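Local coordinates for protein epidermin leader peptide processing serine protease EpiP (Staphylococcus aureus subsp. aureus, PDB 3QFH) that probably cleaves the leader peptide from the lantibiotic precursor of epidermin as a subtilisin-like serine endopeptidase made with an N-terminal propeptide, at residues T32-L36 and Y69-I73; L213-S217 and E256-L260; M362-I367 and I377-G381; L395-Y400 and V435-V441. Residues are numbered along the deposited sequence.

Contact 1. Residues T32-L36 and Y69-I73; sequences TFNKL and YKNDI
Leu36, Asp72 and Thr32 carry most of this contact between a regular alpha-helical turn of helix 30-40 and the loop that follows helix 60-66. Residues 69-72 form a turn that runs into strand 73-78 at Ile73, with Tyr69 O accepting Asp72 N (3.1 Å) and Ile73 N (2.8 Å). The closest CA atoms are those of Phe33 and Asp72 (6.2 Å). Leu36 (chi1 t, chi2 p) lays CD1 over one face of the Tyr69 ring, 4.1 Å from its centroid, a CH-pi contact; its CD2 lies 4.1 Å from Ile73 CD1. Asp72 (chi1 m) touches the helix directly, OD2 3.7 Å from Leu36 CD2, and its hydrogen bonds to it run through two waters. One links Thr32 OG1 (chi1 p; 2.7 Å) to Asp72 O (2.9 Å); the second donates to Thr32 O (2.6 Å) and Asp72 OD2 (2.8 Å). Ile73 CD1 reaches the edge of Phe33, at CD1 (4.3 Å). Such packing beside an antiparallel sheet is characteristic of the ferredoxin-like fold of subtilase propeptides.

Contact 2. Residues L213-S217 and E256-L260; sequences LLWVS and EYDAL
Two alpha-helical segments, 213-217 at the start of helix 213-225 and 256-260 near the start of helix 254-269, run side by side in the same direction, their axes 9.0 Å apart at 14°. The register pairs Leu213 with Glu256 (CA-CA 6.1 Å) and Ser217 with Leu260 (5.1 Å), one helical turn later on each side.

Apolar contacts fill the groove between them. Leu214 (chi1 m, chi2 t) brings CD2 to 3.7 Å from Ala259 CB, and Leu260 (chi1 t, chi2 p) sets CD1 4.2 Å from Val216 CG1 and CD2 4.5 Å from Leu213 CD2. The aliphatic part of Glu256 joins in, with CG 3.9 Å from Leu213 CB. Both helices belong to the parallel alpha/beta architecture of the subtilisin fold, and Val53 of the propeptide strand 53-59 rests on Leu214 and Ala259, much as the propeptide sheet covers two parallel helices in other subtilisins.

Polar groups are satisfied within a helix, through water or by the propeptide. Ser217 (chi1 m) donates from OG to Leu213 O at 3.0 Å, a bond back along its own helix, so this hydroxyl can lie against the neighbouring backbone, 3.5 Å from Ala259 C. One water bridges the helices, accepting from Leu214 N (2.9 Å) and donating to Glu256 OE2 (3.0 Å). Glu256 curls round through chi1 m and chi2 p, and its OE1 accepts from Asn77 of the propeptide.

Contact 3. Residues M362-I367 and I377-G381; sequences MHKENI and IYQAG
Ile367 and Gln379 form an antiparallel hydrogen-bonded pair, CA-CA 5.2 Å, with both side chains on the same face of a two-stranded ribbon. Both of its bonds are close to straight: Ile367 N donates to Gln379 O (2.7 Å, 166°), and Gln379 N returns to Ile367 O (3.0 Å, 165°). Ile367 O also takes a CA-H...O contact from Tyr378 CA at 3.3 Å. Residues 362-365 end a short helix, closed by Asn366 N donating to Met362 O (2.9 Å); Asn366 then turns extended (phi/psi -110/164) to lead into the strand, and its O accepts from Trp103 NE1.

The ribbon is the hairpin of strands 367-370 and 376-379, whose second strand runs on to helix 382-400, the helix that in subtilisins starts at the nucleophilic serine.

Tyr378 (chi1 m) has the most buried surface and lies against the helix end. Its OH donates at 2.9 Å to a water that in turn donates to His363 O (2.7 Å). The edge of His363 (chi1 m) meets the face of Tyr378 in an offset edge-to-face pair, centroids 4.9 Å apart and planes at 76°. Met362 makes a Met-aromatic contact, SD 5.2 Å from the Tyr378 ring centroid, with CE 4.0 Å from Tyr378 CD2. Gln379 NE2 folds back to donate to Tyr378 O at 3.1 Å, while both carboxylate oxygens of Glu365 are taken up by Tyr347, Leu348 and Trp356.

Contact 4. Residues L395-Y400 and V435-V441; sequences LIIDKY and VYKALNV
Residues 395-400, on helix 382-400, and the short helix 435-439 run nearly parallel, with axes 10.5 Å apart at closest approach and a crossing angle of -23°. Ile396 and Leu439 are the nearest residues, CA-CA 6.8 Å; Asn440 N donates to Lys437 O at 3.1 Å. Leu395 (chi1 m, chi2 t) packs CD1 3.9 Å from Val435 CG1 and CB 4.0 Å from Leu439 CD2, while Ile396 CD1 lies 3.9 Å from Ala438 CB. Tyr400 (chi1 m) extends its ring to the C-terminal end of helix 435-439: its OH donates to Ala438 O at 2.5 Å and accepts from Val441 N at 3.3 Å, so one hydroxyl serves two backbone groups there. Lys399 CE approaches Leu439 O (3.5 Å), but its NZ bonds to Asp117 O and to a water. Here a C-terminal helix packs against the far end of the long helix that, in the subtilisin fold, begins at the catalytic serine.

Of the four contacts only contact 2 is fully buried; the others mix buried and partly exposed residues. Contact 1 lies inside the propeptide and contact 2 in the catalytic domain where the propeptide sheet meets it, their centres 20 Å apart. Contacts 2 and 3 lie on opposite sides of the chain's centre, as do contacts 2 and 4. Contacts 3 and 4 share a continuous course, since strand 376-379 leads into helix 382-400, yet their nearest atoms remain about 13 Å apart. Chemistry follows place: direct hydrogen bonds join the segments in contacts 3 and 4, between backbones in the former and through a tyrosine hydroxyl in the latter, whereas contacts 1 and 2 combine apolar packing with water bridges.

Contact 1. Residues T32-L36 and Y69-I73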
loop_
_atom_site.group_PDB
_atom_site.type_symbol
_atom_site.label_atom_id
_atom_site.label_comp_id
_atom_site.label_asym_id
_atom_site.label_seq_id
_atom_site.Cartn_x
_atom_site.Cartn_y
_atom_site.Cartn_z
ATOM N N THR A 32 17.251 -26.922 5.504
ATOM C CA THR A 32 17.306 -27.851 4.384
ATOM C C THR A 32 17.391 -27.092 3.052
ATOM O O THR A 32 18.038 -27.547 2.110
ATOM C CB THR A 32 16.097 -28.810 4.362
ATOM O OG1 THR A 32 14.905 -28.093 4.018
ATOM C CG2 THR A 32 15.927 -29.500 5.721
ATOM N N PHE A 33 16.741 -25.938 2.969
ATOM C CA PHE A 33 16.800 -25.136 1.738
ATOM C C PHE A 33 18.222 -24.630 1.493
ATOM O O PHE A 33 18.734 -24.742 0.378
ATOM C CB PHE A 33 15.811 -23.972 1.771
ATOM C CG PHE A 33 15.876 -23.088 0.549
ATOM C CD1 PHE A 33 15.318 -23.501 -0.648
ATOM C CD2 PHE A 33 16.494 -21.843 0.603
ATOM C CE1 PHE A 33 15.385 -22.706 -1.777
ATOM C CE2 PHE A 33 16.560 -21.036 -0.527
ATOM C CZ PHE A 33 16.001 -21.473 -1.717
ATOM N N ASN A 34 18.861 -24.086 2.526
ATOM C CA ASN A 34 20.233 -23.583 2.373
ATOM C C ASN A 34 21.149 -24.700 1.933
ATOM O O ASN A 34 22.008 -24.507 1.086
ATOM C CB ASN A 34 20.777 -22.975 3.673
ATOM C CG ASN A 34 20.095 -21.681 4.052
ATOM O OD1 ASN A 34 19.444 -21.025 3.231
ATOM N ND2 ASN A 34 20.234 -21.304 5.315
ATOM N N LYS A 35 20.960 -25.874 2.528
ATOM C CA LYS A 35 21.763 -27.034 2.194
ATOM C C LYS A 35 21.560 -27.413 0.730
ATOM O O LYS A 35 22.511 -27.718 0.034
ATOM C CB LYS A 35 21.402 -28.199 3.111
ATOM C CG LYS A 35 22.194 -29.444 2.864
ATOM C CD LYS A 35 21.813 -30.524 3.845
ATOM C CE LYS A 35 22.642 -31.767 3.640
ATOM N NZ LYS A 35 22.216 -32.838 4.572
ATOM N N LEU A 36 20.316 -27.374 0.264
ATOM C CA LEU A 36 20.005 -27.707 -1.123
ATOM C C LEU A 36 20.622 -26.682 -2.086
ATOM O O LEU A 36 21.125 -27.045 -3.165
ATOM C CB LEU A 36 18.492 -27.780 -1.333
ATOM C CG LEU A 36 18.011 -28.270 -2.691
ATOM C CD1 LEU A 36 18.502 -29.704 -2.974
ATOM C CD2 LEU A 36 16.474 -28.196 -2.792
ATOM N N TYR A 69 12.296 -32.210 -5.480
ATOM C CA TYR A 69 12.811 -32.316 -4.103
ATOM C C TYR A 69 11.660 -32.067 -3.142
ATOM O O TYR A 69 11.521 -30.997 -2.564
ATOM C CB TYR A 69 13.996 -31.386 -3.876
ATOM C CG TYR A 69 15.235 -31.912 -4.531
ATOM C CD1 TYR A 69 16.150 -32.678 -3.807
ATOM C CD2 TYR A 69 15.468 -31.718 -5.892
ATOM C CE1 TYR A 69 17.284 -33.200 -4.405
ATOM C CE2 TYR A 69 16.600 -32.248 -6.506
ATOM C CZ TYR A 69 17.503 -32.987 -5.748
ATOM O OH TYR A 69 18.629 -33.515 -6.335
ATOM N N LYS A 70 10.846 -33.103 -2.986
ATOM C CA LYS A 70 9.606 -33.046 -2.211
ATOM C C LYS A 70 9.768 -32.740 -0.730
ATOM O O LYS A 70 8.849 -32.219 -0.113
ATOM C CB LYS A 70 8.838 -34.365 -2.378
ATOM C CG LYS A 70 8.557 -34.747 -3.838
ATOM C CD LYS A 70 7.797 -33.642 -4.586
ATOM C CE LYS A 70 7.567 -34.006 -6.054
ATOM N NZ LYS A 70 6.984 -32.870 -6.845
ATOM N N ASN A 71 10.921 -33.074 -0.159
ATOM C CA ASN A 71 11.170 -32.810 1.255
ATOM C C ASN A 71 11.487 -31.332 1.502
ATOM O O ASN A 71 11.367 -30.848 2.626
ATOM C CB ASN A 71 12.359 -33.643 1.760
ATOM C CG ASN A 71 12.187 -35.148 1.525
ATOM O OD1 ASN A 71 11.070 -35.649 1.350
ATOM N ND2 ASN A 71 13.305 -35.875 1.535
ATOM N N ASP A 72 11.887 -30.616 0.445
ATOM C CA ASP A 72 12.349 -29.236 0.592
ATOM C C ASP A 72 11.569 -28.176 -0.137
ATOM O O ASP A 72 11.535 -27.031 0.312
ATOM C CB ASP A 72 13.781 -29.125 0.068
ATOM C CG ASP A 72 14.740 -30.073 0.755
ATOM O OD1 ASP A 72 14.431 -30.565 1.860
ATOM O OD2 ASP A 72 15.824 -30.324 0.174
ATOM N N ILE A 73 10.980 -28.533 -1.270
ATOM C CA ILE A 73 10.307 -27.561 -2.115
ATOM C C ILE A 73 8.803 -27.796 -2.112
ATOM O O ILE A 73 8.339 -28.903 -2.405
ATOM C CB ILE A 73 10.841 -27.653 -3.556
ATOM C CG1 ILE A 73 12.378 -27.527 -3.583
ATOM C CG2 ILE A 73 10.211 -26.604 -4.440
ATOM C CD1 ILE A 73 12.957 -26.188 -3.111
HETATM O O HOH W 1 13.440 -26.428 2.438
HETATM O O HOH W 2 18.193 -30.122 1.680
#

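Contact 2. Residues L213-S217 and E256-L260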
loop_
_atom_site.group_PDB
_atom_site.type_symbol
_atom_site.label_atom_id
_atom_site.label_comp_id
_atom_site.label_asym_id
_atom_site.label_seq_id
_atom_site.Cartn_x
_atom_site.Cartn_y
_atom_site.Cartn_z
ATOM N N LEU A 213 6.327 -8.669 -6.557
ATOM C CA LEU A 213 5.495 -8.887 -5.375
ATOM C C LEU A 213 6.328 -9.454 -4.225
ATOM O O LEU A 213 6.016 -9.227 -3.064
ATOM C CB LEU A 213 4.272 -9.773 -5.670
ATOM C CG LEU A 213 3.162 -9.121 -6.508
ATOM C CD1 LEU A 213 2.028 -10.113 -6.760
ATOM C CD2 LEU A 213 2.612 -7.881 -5.845
ATOM N N LEU A 214 7.395 -10.177 -4.551
ATOM C CA LEU A 214 8.283 -10.680 -3.530
ATOM C C LEU A 214 8.998 -9.550 -2.783
ATOM O O LEU A 214 9.290 -9.700 -1.607
ATOM C CB LEU A 214 9.305 -11.647 -4.102
ATOM C CG LEU A 214 8.727 -12.985 -4.584
ATOM C CD1 LEU A 214 9.844 -13.832 -5.207
ATOM C CD2 LEU A 214 8.056 -13.732 -3.466
ATOM N N TRP A 215 9.294 -8.437 -3.457
ATOM C CA TRP A 215 9.968 -7.314 -2.778
ATOM C C TRP A 215 8.985 -6.671 -1.824
ATOM O O TRP A 215 9.335 -6.307 -0.686
ATOM C CB TRP A 215 10.503 -6.239 -3.746
ATOM C CG TRP A 215 11.355 -6.712 -4.905
ATOM C CD1 TRP A 215 11.983 -7.910 -5.034
ATOM C CD2 TRP A 215 11.773 -5.919 -6.026
ATOM N NE1 TRP A 215 12.698 -7.950 -6.207
ATOM C CE2 TRP A 215 12.602 -6.734 -6.828
ATOM C CE3 TRP A 215 11.510 -4.616 -6.435
ATOM C CZ2 TRP A 215 13.159 -6.291 -8.030
ATOM C CZ3 TRP A 215 12.061 -4.166 -7.633
ATOM C CH2 TRP A 215 12.888 -5.004 -8.414
ATOM N N VAL A 216 7.740 -6.555 -2.278
ATOM C CA VAL A 216 6.671 -5.999 -1.460
ATOM C C VAL A 216 6.477 -6.833 -0.194
ATOM O O VAL A 216 6.344 -6.278 0.899
ATOM C CB VAL A 216 5.342 -5.930 -2.212
ATOM C CG1 VAL A 216 4.217 -5.429 -1.273
ATOM C CG2 VAL A 216 5.461 -5.005 -3.466
ATOM N N SER A 217 6.485 -8.163 -0.355
ATOM C CA SER A 217 6.322 -9.078 0.754
ATOM C C SER A 217 7.451 -8.918 1.746
ATOM O O SER A 217 7.215 -8.863 2.940
ATOM C CB SER A 217 6.226 -10.516 0.264
ATOM O OG SER A 217 5.087 -10.666 -0.570
ATOM N N GLU A 256 3.855 -16.105 -5.263
ATOM C CA GLU A 256 3.718 -14.708 -4.934
ATOM C C GLU A 256 2.492 -14.481 -4.071
ATOM O O GLU A 256 2.542 -13.720 -3.126
ATOM C CB GLU A 256 3.606 -13.834 -6.190
ATOM C CG GLU A 256 4.906 -13.466 -6.844
ATOM C CD GLU A 256 5.589 -14.585 -7.607
ATOM O OE1 GLU A 256 4.949 -15.631 -7.912
ATOM O OE2 GLU A 256 6.782 -14.377 -7.929
ATOM N N TYR A 257 1.380 -15.116 -4.435
ATOM C CA TYR A 257 0.135 -14.974 -3.685
ATOM C C TYR A 257 0.378 -15.369 -2.222
ATOM O O TYR A 257 0.089 -14.603 -1.289
ATOM C CB TYR A 257 -0.980 -15.836 -4.298
ATOM C CG TYR A 257 -2.299 -15.617 -3.608
ATOM C CD1 TYR A 257 -3.221 -14.712 -4.109
ATOM C CD2 TYR A 257 -2.602 -16.276 -2.415
ATOM C CE1 TYR A 257 -4.427 -14.480 -3.452
ATOM C CE2 TYR A 257 -3.802 -16.060 -1.766
ATOM C CZ TYR A 257 -4.707 -15.155 -2.289
ATOM O OH TYR A 257 -5.895 -14.927 -1.639
ATOM N N ASP A 258 0.931 -16.560 -2.041
ATOM C CA ASP A 258 1.247 -17.081 -0.718
ATOM C C ASP A 258 2.206 -16.183 0.024
ATOM O O ASP A 258 2.032 -15.959 1.206
ATOM C CB ASP A 258 1.879 -18.473 -0.819
ATOM C CG ASP A 258 0.885 -19.542 -1.265
ATOM O OD1 ASP A 258 -0.335 -19.270 -1.246
ATOM O OD2 ASP A 258 1.328 -20.657 -1.621
ATOM N N ALA A 259 3.233 -15.697 -0.663
ATOM C CA ALA A 259 4.237 -14.845 -0.028
ATOM C C ALA A 259 3.578 -13.588 0.526
ATOM O O ALA A 259 3.811 -13.209 1.683
ATOM C CB ALA A 259 5.331 -14.466 -1.012
ATOM N N LEU A 260 2.744 -12.972 -0.304
ATOM C CA LEU A 260 2.031 -11.747 0.067
ATOM C C LEU A 260 1.027 -11.952 1.220
ATOM O O LEU A 260 1.014 -11.163 2.169
ATOM C CB LEU A 260 1.345 -11.137 -1.161
ATOM C CG LEU A 260 0.762 -9.738 -0.970
ATOM C CD1 LEU A 260 1.807 -8.774 -0.341
ATOM C CD2 LEU A 260 0.257 -9.200 -2.296
HETATM O O HOH W 3 7.541 -11.598 -7.054
#

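Contact 3. Residues M362-I367 and I377-G381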
loop_
_atom_site.group_PDB
_atom_site.type_symbol
_atom_site.label_atom_id
_atom_site.label_comp_id
_atom_site.label_asym_id
_atom_site.label_seq_id
_atom_site.Cartn_x
_atom_site.Cartn_y
_atom_site.Cartn_z
ATOM N N MET A 362 -9.648 21.298 -11.881
ATOM C CA MET A 362 -8.615 20.403 -11.395
ATOM C C MET A 362 -8.454 20.517 -9.884
ATOM O O MET A 362 -8.379 19.504 -9.184
ATOM C CB MET A 362 -7.279 20.712 -12.073
ATOM C CG MET A 362 -6.107 19.893 -11.530
ATOM S SD MET A 362 -4.487 20.348 -12.210
ATOM C CE MET A 362 -4.251 22.017 -11.584
ATOM N N HIS A 363 -8.427 21.760 -9.401
ATOM C CA HIS A 363 -8.226 22.077 -7.981
ATOM C C HIS A 363 -9.351 21.588 -7.066
ATOM O O HIS A 363 -9.129 21.308 -5.890
ATOM C CB HIS A 363 -8.048 23.595 -7.808
ATOM C CG HIS A 363 -6.982 24.174 -8.693
ATOM N ND1 HIS A 363 -7.216 24.520 -10.009
ATOM C CD2 HIS A 363 -5.677 24.447 -8.456
ATOM C CE1 HIS A 363 -6.100 24.993 -10.537
ATOM N NE2 HIS A 363 -5.153 24.954 -9.617
ATOM N N LYS A 364 -10.554 21.536 -7.609
ATOM C CA LYS A 364 -11.721 21.095 -6.879
ATOM C C LYS A 364 -11.829 19.571 -6.742
ATOM O O LYS A 364 -12.295 19.094 -5.705
ATOM C CB LYS A 364 -12.986 21.623 -7.566
ATOM C CG LYS A 364 -13.126 23.138 -7.492
ATOM C CD LYS A 364 -14.382 23.600 -8.220
ATOM C CE LYS A 364 -14.556 25.120 -8.141
ATOM N NZ LYS A 364 -15.721 25.596 -8.953
ATOM N N GLU A 365 -11.378 18.823 -7.757
ATOM C CA GLU A 365 -11.536 17.364 -7.768
ATOM C C GLU A 365 -10.248 16.537 -7.606
ATOM O O GLU A 365 -10.325 15.312 -7.534
ATOM C CB GLU A 365 -12.290 16.912 -9.036
ATOM C CG GLU A 365 -11.519 17.063 -10.368
ATOM C CD GLU A 365 -12.313 16.524 -11.579
ATOM O OE1 GLU A 365 -11.757 16.521 -12.696
ATOM O OE2 GLU A 365 -13.492 16.097 -11.422
ATOM N N ASN A 366 -9.078 17.175 -7.599
ATOM C CA ASN A 366 -7.831 16.441 -7.369
ATOM C C ASN A 366 -7.253 16.788 -6.009
ATOM O O ASN A 366 -7.623 17.787 -5.396
ATOM C CB ASN A 366 -6.798 16.649 -8.483
ATOM C CG ASN A 366 -7.153 15.902 -9.790
ATOM O OD1 ASN A 366 -8.188 15.228 -9.902
ATOM N ND2 ASN A 366 -6.268 15.999 -10.765
ATOM N N ILE A 367 -6.323 15.953 -5.573
ATOM C CA ILE A 367 -5.683 16.049 -4.281
ATOM C C ILE A 367 -4.326 16.757 -4.359
ATOM O O ILE A 367 -3.424 16.323 -5.079
ATOM C CB ILE A 367 -5.400 14.635 -3.734
ATOM C CG1 ILE A 367 -6.672 13.743 -3.756
ATOM C CG2 ILE A 367 -4.750 14.716 -2.351
ATOM C CD1 ILE A 367 -7.778 14.166 -2.861
ATOM N N ILE A 377 1.947 18.979 -6.141
ATOM C CA ILE A 377 1.319 18.474 -7.338
ATOM C C ILE A 377 -0.112 18.043 -7.016
ATOM O O ILE A 377 -0.420 17.658 -5.884
ATOM C CB ILE A 377 2.141 17.264 -7.902
ATOM C CG1 ILE A 377 1.594 16.788 -9.254
ATOM C CG2 ILE A 377 2.126 16.115 -6.934
ATOM C CD1 ILE A 377 2.444 15.646 -9.907
ATOM N N TYR A 378 -0.977 18.118 -8.022
ATOM C CA TYR A 378 -2.380 17.672 -7.933
ATOM C C TYR A 378 -2.499 16.281 -8.585
ATOM O O TYR A 378 -2.131 16.109 -9.753
ATOM C CB TYR A 378 -3.322 18.655 -8.652
ATOM C CG TYR A 378 -3.676 19.869 -7.821
ATOM C CD1 TYR A 378 -4.707 19.799 -6.892
ATOM C CD2 TYR A 378 -2.984 21.077 -7.949
ATOM C CE1 TYR A 378 -5.046 20.880 -6.102
ATOM C CE2 TYR A 378 -3.327 22.187 -7.144
ATOM C CZ TYR A 378 -4.358 22.063 -6.228
ATOM O OH TYR A 378 -4.737 23.087 -5.424
ATOM N N GLN A 379 -2.967 15.291 -7.820
ATOM C CA GLN A 379 -3.148 13.931 -8.328
ATOM C C GLN A 379 -4.459 13.345 -7.815
ATOM O O GLN A 379 -5.182 13.982 -7.049
ATOM C CB GLN A 379 -1.983 13.046 -7.898
ATOM C CG GLN A 379 -0.664 13.409 -8.552
ATOM C CD GLN A 379 -0.527 12.819 -9.922
ATOM O OE1 GLN A 379 -0.269 11.627 -10.062
ATOM N NE2 GLN A 379 -0.670 13.643 -10.944
ATOM N N ALA A 380 -4.770 12.134 -8.257
ATOM C CA ALA A 380 -5.977 11.460 -7.818
ATOM C C ALA A 380 -5.731 9.973 -7.802
ATOM O O ALA A 380 -4.849 9.478 -8.490
ATOM C CB ALA A 380 -7.140 11.791 -8.722
ATOM N N GLY A 381 -6.486 9.252 -6.992
ATOM C CA GLY A 381 -6.335 7.797 -6.964
ATOM C C GLY A 381 -6.488 7.245 -5.587
ATOM O O GLY A 381 -6.392 7.985 -4.608
HETATM O O HOH W 4 -7.407 22.705 -4.297
#

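Contact 4. Residues L395-Y400 and V435-V441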
loop_
_atom_site.group_PDB
_atom_site.type_symbol
_atom_site.label_atom_id
_atom_site.label_comp_id
_atom_site.label_asym_id
_atom_site.label_seq_id
_atom_site.Cartn_x
_atom_site.Cartn_y
_atom_site.Cartn_z
ATOM N N LEU A 395 -3.055 7.752 14.635
ATOM C CA LEU A 395 -3.618 8.700 15.621
ATOM C C LEU A 395 -4.471 8.006 16.673
ATOM O O LEU A 395 -4.402 8.334 17.861
ATOM C CB LEU A 395 -4.454 9.766 14.929
ATOM C CG LEU A 395 -3.741 10.742 13.983
ATOM C CD1 LEU A 395 -4.763 11.697 13.356
ATOM C CD2 LEU A 395 -2.657 11.505 14.739
ATOM N N ILE A 396 -5.277 7.049 16.228
ATOM C CA ILE A 396 -6.174 6.302 17.104
ATOM C C ILE A 396 -5.383 5.433 18.095
ATOM O O ILE A 396 -5.690 5.388 19.287
ATOM C CB ILE A 396 -7.154 5.451 16.276
ATOM C CG1 ILE A 396 -8.153 6.371 15.566
ATOM C CG2 ILE A 396 -7.895 4.457 17.184
ATOM C CD1 ILE A 396 -8.888 5.695 14.390
ATOM N N ILE A 397 -4.357 4.765 17.601
ATOM C CA ILE A 397 -3.505 3.942 18.466
ATOM C C ILE A 397 -2.852 4.800 19.560
ATOM O O ILE A 397 -2.801 4.413 20.748
ATOM C CB ILE A 397 -2.434 3.187 17.641
ATOM C CG1 ILE A 397 -3.117 2.142 16.739
ATOM C CG2 ILE A 397 -1.440 2.476 18.583
ATOM C CD1 ILE A 397 -2.202 1.534 15.619
ATOM N N ASP A 398 -2.357 5.968 19.178
ATOM C CA ASP A 398 -1.705 6.854 20.153
ATOM C C ASP A 398 -2.730 7.534 21.104
ATOM O O ASP A 398 -2.503 7.643 22.307
ATOM C CB ASP A 398 -0.849 7.893 19.440
ATOM C CG ASP A 398 0.319 7.268 18.673
ATOM O OD1 ASP A 398 0.597 6.065 18.889
ATOM O OD2 ASP A 398 0.952 7.971 17.839
ATOM N N LYS A 399 -3.873 7.931 20.562
ATOM C CA LYS A 399 -4.894 8.618 21.352
ATOM C C LYS A 399 -5.500 7.745 22.451
ATOM O O LYS A 399 -5.688 8.208 23.553
ATOM C CB LYS A 399 -6.018 9.128 20.441
ATOM C CG LYS A 399 -7.090 9.976 21.124
ATOM C CD LYS A 399 -6.608 11.399 21.443
ATOM C CE LYS A 399 -7.731 12.224 22.041
ATOM N NZ LYS A 399 -7.415 13.682 22.116
ATOM N N TYR A 400 -5.778 6.485 22.143
ATOM C CA TYR A 400 -6.436 5.583 23.094
ATOM C C TYR A 400 -5.502 4.514 23.663
ATOM O O TYR A 400 -5.943 3.640 24.408
ATOM C CB TYR A 400 -7.679 4.953 22.425
ATOM C CG TYR A 400 -8.609 6.003 21.887
ATOM C CD1 TYR A 400 -8.564 6.367 20.552
ATOM C CD2 TYR A 400 -9.475 6.694 22.722
ATOM C CE1 TYR A 400 -9.400 7.349 20.038
ATOM C CE2 TYR A 400 -10.316 7.701 22.215
ATOM C CZ TYR A 400 -10.271 8.012 20.866
ATOM O OH TYR A 400 -11.078 8.989 20.323
ATOM N N VAL A 435 -11.791 11.927 10.819
ATOM C CA VAL A 435 -10.748 11.967 11.832
ATOM C C VAL A 435 -11.190 12.753 13.047
ATOM O O VAL A 435 -10.827 12.417 14.184
ATOM C CB VAL A 435 -9.427 12.518 11.220
ATOM C CG1 VAL A 435 -8.345 12.705 12.277
ATOM C CG2 VAL A 435 -8.959 11.587 10.095
ATOM N N TYR A 436 -12.011 13.775 12.837
ATOM C CA TYR A 436 -12.502 14.549 13.977
ATOM C C TYR A 436 -13.304 13.640 14.912
ATOM O O TYR A 436 -13.097 13.652 16.144
ATOM C CB TYR A 436 -13.324 15.734 13.519
ATOM C CG TYR A 436 -13.878 16.555 14.638
ATOM C CD1 TYR A 436 -13.115 17.556 15.230
ATOM C CD2 TYR A 436 -15.181 16.366 15.082
ATOM C CE1 TYR A 436 -13.621 18.331 16.258
ATOM C CE2 TYR A 436 -15.702 17.132 16.118
ATOM C CZ TYR A 436 -14.916 18.117 16.697
ATOM O OH TYR A 436 -15.424 18.881 17.708
ATOM N N LYS A 437 -14.194 12.842 14.331
ATOM C CA LYS A 437 -14.972 11.902 15.137
ATOM C C LYS A 437 -14.075 10.877 15.840
ATOM O O LYS A 437 -14.263 10.598 17.015
ATOM C CB LYS A 437 -16.021 11.161 14.305
ATOM C CG LYS A 437 -17.252 11.991 13.931
ATOM C CD LYS A 437 -18.333 11.110 13.273
ATOM C CE LYS A 437 -19.527 11.936 12.800
ATOM N NZ LYS A 437 -20.275 12.614 13.919
ATOM N N ALA A 438 -13.110 10.321 15.108
ATOM C CA ALA A 438 -12.213 9.283 15.658
ATOM C C ALA A 438 -11.434 9.771 16.890
ATOM O O ALA A 438 -11.177 8.995 17.813
ATOM C CB ALA A 438 -11.250 8.795 14.584
ATOM N N LEU A 439 -11.079 11.050 16.908
ATOM C CA LEU A 439 -10.334 11.624 18.023
ATOM C C LEU A 439 -11.216 12.137 19.168
ATOM O O LEU A 439 -10.712 12.515 20.201
ATOM C CB LEU A 439 -9.442 12.771 17.528
ATOM C CG LEU A 439 -8.389 12.356 16.494
ATOM C CD1 LEU A 439 -7.593 13.556 15.996
ATOM C CD2 LEU A 439 -7.468 11.313 17.074
ATOM N N ASN A 440 -12.529 12.132 19.001
ATOM C CA ASN A 440 -13.381 12.661 20.050
ATOM C C ASN A 440 -14.383 11.670 20.651
ATOM O O ASN A 440 -15.447 12.078 21.115
ATOM C CB ASN A 440 -14.086 13.907 19.505
ATOM C CG ASN A 440 -13.132 15.076 19.359
ATOM O OD1 ASN A 440 -12.685 15.624 20.350
ATOM N ND2 ASN A 440 -12.820 15.458 18.119
ATOM N N VAL A 441 -14.033 10.385 20.660
ATOM C CA VAL A 441 -14.935 9.357 21.208
ATOM C C VAL A 441 -15.181 9.572 22.701
ATOM O O VAL A 441 -16.264 9.291 23.194
ATOM C CB VAL A 441 -14.394 7.935 20.973
ATOM C CG1 VAL A 441 -15.332 6.894 21.581
ATOM C CG2 VAL A 441 -14.221 7.690 19.463
HETATM O O HOH W 5 -10.089 15.164 22.550
#